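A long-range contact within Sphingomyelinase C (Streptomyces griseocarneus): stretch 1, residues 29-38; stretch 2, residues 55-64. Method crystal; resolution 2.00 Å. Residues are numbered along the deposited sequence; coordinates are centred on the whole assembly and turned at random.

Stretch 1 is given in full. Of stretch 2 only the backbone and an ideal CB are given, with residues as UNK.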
# COMPACT_ATOMS: atom_id res chain seq x y z
N GLY A 29 3.19 16.50 -10.82
CA GLY A 29 4.59 16.18 -10.66
C GLY A 29 4.90 14.69 -10.62
O GLY A 29 5.89 14.29 -9.99
N GLN A 30 4.11 13.87 -11.32
CA GLN A 30 4.19 12.42 -11.12
C GLN A 30 5.53 11.86 -11.59
O GLN A 30 6.12 11.01 -10.91
CB GLN A 30 3.05 11.70 -11.85
CG GLN A 30 1.65 11.92 -11.24
CD GLN A 30 0.90 13.06 -11.90
OE1 GLN A 30 1.45 14.13 -12.12
NE2 GLN A 30 -0.38 12.83 -12.22
N GLU A 31 6.02 12.28 -12.76
CA GLU A 31 7.29 11.74 -13.25
C GLU A 31 8.44 12.18 -12.35
O GLU A 31 9.32 11.38 -12.03
CB GLU A 31 7.53 12.15 -14.70
CG GLU A 31 6.65 11.42 -15.71
CD GLU A 31 7.13 9.99 -16.01
OE1 GLU A 31 8.26 9.62 -15.63
OE2 GLU A 31 6.36 9.23 -16.65
N HIS A 32 8.43 13.44 -11.93
CA HIS A 32 9.47 13.91 -11.02
C HIS A 32 9.45 13.12 -9.71
O HIS A 32 10.49 12.65 -9.24
CB HIS A 32 9.29 15.40 -10.73
CG HIS A 32 10.13 15.90 -9.59
ND1 HIS A 32 11.49 16.10 -9.71
CD2 HIS A 32 9.80 16.22 -8.32
CE1 HIS A 32 11.96 16.53 -8.55
NE2 HIS A 32 10.96 16.62 -7.69
N ARG A 33 8.27 12.97 -9.12
CA ARG A 33 8.18 12.33 -7.81
C ARG A 33 8.51 10.84 -7.89
O ARG A 33 9.15 10.30 -6.99
CB ARG A 33 6.79 12.55 -7.20
CG ARG A 33 6.59 13.97 -6.72
CD ARG A 33 5.27 14.16 -6.00
NE ARG A 33 4.14 14.02 -6.91
CZ ARG A 33 3.27 13.01 -6.89
NH1 ARG A 33 3.40 12.04 -6.00
NH2 ARG A 33 2.27 12.98 -7.76
N ALA A 34 8.07 10.17 -8.96
CA ALA A 34 8.37 8.75 -9.12
C ALA A 34 9.87 8.50 -9.15
O ALA A 34 10.36 7.52 -8.57
CB ALA A 34 7.73 8.20 -10.39
N ARG A 35 10.61 9.36 -9.85
CA ARG A 35 12.07 9.25 -9.86
C ARG A 35 12.64 9.51 -8.47
O ARG A 35 13.49 8.76 -7.98
CB ARG A 35 12.66 10.21 -10.89
CG ARG A 35 14.17 10.10 -11.10
CD ARG A 35 14.65 10.96 -12.28
NE ARG A 35 14.35 10.38 -13.59
CZ ARG A 35 15.19 9.62 -14.30
NH1 ARG A 35 16.40 9.33 -13.84
NH2 ARG A 35 14.82 9.14 -15.49
N GLU A 36 12.14 10.54 -7.79
CA GLU A 36 12.64 10.88 -6.47
C GLU A 36 12.28 9.84 -5.41
O GLU A 36 13.05 9.64 -4.45
CB GLU A 36 12.12 12.26 -6.08
CG GLU A 36 12.79 13.35 -6.89
CD GLU A 36 14.31 13.25 -6.82
OE1 GLU A 36 14.95 12.83 -7.82
OE2 GLU A 36 14.85 13.55 -5.75
N ILE A 37 11.14 9.17 -5.54
CA ILE A 37 10.77 8.13 -4.58
C ILE A 37 11.77 6.98 -4.62
O ILE A 37 12.19 6.47 -3.57
CB ILE A 37 9.33 7.64 -4.83
CG1 ILE A 37 8.31 8.69 -4.42
CG2 ILE A 37 9.05 6.37 -4.03
CD1 ILE A 37 6.88 8.40 -4.97
N ALA A 38 12.17 6.55 -5.82
CA ALA A 38 13.17 5.48 -5.89
C ALA A 38 14.51 5.89 -5.27
O ALA A 38 15.27 5.00 -4.87
CB ALA A 38 13.39 5.05 -7.34
N UNK A 55 -0.79 4.59 -10.21
CA UNK A 55 -1.85 4.53 -11.21
C UNK A 55 -1.35 4.93 -12.60
O UNK A 55 -1.81 4.38 -13.61
CB UNK A 55 -3.01 5.44 -10.79
N UNK A 56 -0.47 5.92 -12.67
CA UNK A 56 0.06 6.34 -13.96
C UNK A 56 0.98 5.26 -14.51
O UNK A 56 2.00 4.93 -13.89
CB UNK A 56 0.80 7.67 -13.84
N UNK A 57 0.61 4.69 -15.67
CA UNK A 57 1.32 3.53 -16.18
C UNK A 57 2.80 3.84 -16.42
O UNK A 57 3.66 3.02 -16.09
CB UNK A 57 0.67 3.04 -17.47
N UNK A 58 3.10 5.00 -16.98
CA UNK A 58 4.49 5.31 -17.33
C UNK A 58 5.32 5.60 -16.08
O UNK A 58 6.42 5.06 -15.92
CB UNK A 58 4.55 6.50 -18.28
N UNK A 59 4.80 6.43 -15.17
CA UNK A 59 5.59 6.73 -13.97
C UNK A 59 5.75 5.49 -13.10
O UNK A 59 6.83 5.26 -12.52
CB UNK A 59 4.94 7.85 -13.16
N UNK A 60 4.70 4.68 -12.98
CA UNK A 60 4.82 3.42 -12.26
C UNK A 60 5.83 2.49 -12.93
O UNK A 60 6.65 1.87 -12.24
CB UNK A 60 3.46 2.73 -12.17
N UNK A 61 5.79 2.37 -14.26
CA UNK A 61 6.78 1.56 -14.96
C UNK A 61 8.20 2.07 -14.71
O UNK A 61 9.13 1.27 -14.52
CB UNK A 61 6.48 1.55 -16.46
N UNK A 62 8.40 3.39 -14.72
CA UNK A 62 9.73 3.93 -14.48
C UNK A 62 10.23 3.67 -13.07
O UNK A 62 11.41 3.38 -12.86
CB UNK A 62 9.74 5.44 -14.75
N UNK A 63 9.34 3.79 -12.08
CA UNK A 63 9.72 3.48 -10.70
C UNK A 63 10.10 2.02 -10.54
O UNK A 63 11.11 1.69 -9.89
CB UNK A 63 8.58 3.83 -9.74
N UNK A 64 9.29 1.12 -11.11
CA UNK A 64 9.59 -0.31 -11.05
C UNK A 64 10.93 -0.61 -11.71
O UNK A 64 11.72 -1.42 -11.20
CB UNK A 64 8.48 -1.12 -11.72

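Two helices run nearly parallel, their N-to-C directions 18° apart and their axes 8.9 Å apart at closest approach, close enough that small residues are expected where the backbones come nearest.

Position 55 precedes the second helix, and its ideal CB has nothing of stretch 1 within 5.5 Å, so many residues would serve; it is Phe-55.

Position 56, with phi/psi of -70/118°, stands right before the helix, where the first amides lack acceptors. Asp, Asn, Ser or Thr would suit this N-cap. CB points toward stretch 1, 5.0 Å from Gln-30 CB, and the carboxylate of Glu-31 nearby might seem to disfavour an acid. The residue is nonetheless Asp-56: its OD2 accepts from the backbone N of position 59 at 2.9 Å, capping the helix. Asp-56 OD2 lies 4.2 Å from Glu-31 OE2, a pair of like charges bridged by water 1, which donates to both, at 2.8 Å to Asp-56 OD2 and 2.4 Å to Glu-31 OE2.

Position 57, in the first turn, has no neighbour in stretch 1 and leaves the choice wide; it is Asn-57. At 58, CB points sideways and lies 3.7 Å from Glu-31 OE2. A small residue fits, and a polar or basic one could answer the charge; Ala-58 simply places its methyl beside the carboxylate.

Position 59 faces stretch 1 squarely. Its ideal CB is 4.0 Å from both Ala-34 CB and Glu-31 OE2 and 4.1 Å from Gln-30 O. Such close spacing favours Ala, Gly or perhaps Ser. Ala-59 has its CB 4.0 Å from Ala-34 CB, a methyl-to-methyl contact that lets the backbones approach; Ala-34 CB also reaches Ala-59 O at 3.7 Å.

At 60, CB points away, and 61 is out of reach, so stretch 1 sets no demand on either: Ala-60 and Asp-61.

At 62, the ideal CB points toward stretch 1 but has room, 4.5 Å from Glu-31 OE1; Ala or Ser would also fit. The residue is Gly-62, and neither its helical backbone angles nor a clash with stretch 1 requires glycine.

At 63, CB points sideways, 4.3 Å from Ala-34 O, and beyond it lie Ala-34 and the branched side chain of Ile-37. Leu, Ile or Met could cover this apolar surface. Leu-63 does so with both chi angles t: its CG is 3.9 Å from Ala-34 O, and its CD1 is 4.2 Å from Ile-37 CG2.

Position 64 is unconstrained by stretch 1; it is Lys-64, whose NZ is hydrogen-bonded elsewhere in the structure.

Stretch 2, residues 55-64: FDNAAADGLK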
# COMPACT_ATOMS: atom_id res chain seq x y z
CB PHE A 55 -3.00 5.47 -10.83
CG PHE A 55 -3.76 5.07 -9.60
CD1 PHE A 55 -4.26 3.79 -9.46
CD2 PHE A 55 -4.00 6.00 -8.59
CE1 PHE A 55 -4.99 3.43 -8.33
CE2 PHE A 55 -4.73 5.65 -7.45
CZ PHE A 55 -5.22 4.38 -7.31
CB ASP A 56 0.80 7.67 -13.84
CG ASP A 56 1.28 8.16 -15.18
OD1 ASP A 56 0.42 8.60 -15.97
OD2 ASP A 56 2.49 8.08 -15.44
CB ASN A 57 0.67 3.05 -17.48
CG ASN A 57 -0.61 2.27 -17.23
OD1 ASN A 57 -1.30 2.48 -16.22
ND2 ASN A 57 -0.96 1.38 -18.15
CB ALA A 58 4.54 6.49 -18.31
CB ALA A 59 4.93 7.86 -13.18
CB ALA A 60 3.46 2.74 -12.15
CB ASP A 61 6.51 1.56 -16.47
CG ASP A 61 5.32 0.71 -16.86
OD1 ASP A 61 4.70 0.04 -15.99
OD2 ASP A 61 5.01 0.71 -18.07
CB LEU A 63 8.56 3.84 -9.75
CG LEU A 63 8.78 3.92 -8.23
CD1 LEU A 63 7.59 4.59 -7.55
CD2 LEU A 63 8.99 2.56 -7.62
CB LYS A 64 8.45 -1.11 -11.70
CG LYS A 64 7.20 -1.23 -10.80
CD LYS A 64 5.93 -1.67 -11.55
CE LYS A 64 6.09 -3.01 -12.24
NZ LYS A 64 6.61 -4.06 -11.32
O HOH W 1 4.03 9.80 -16.98
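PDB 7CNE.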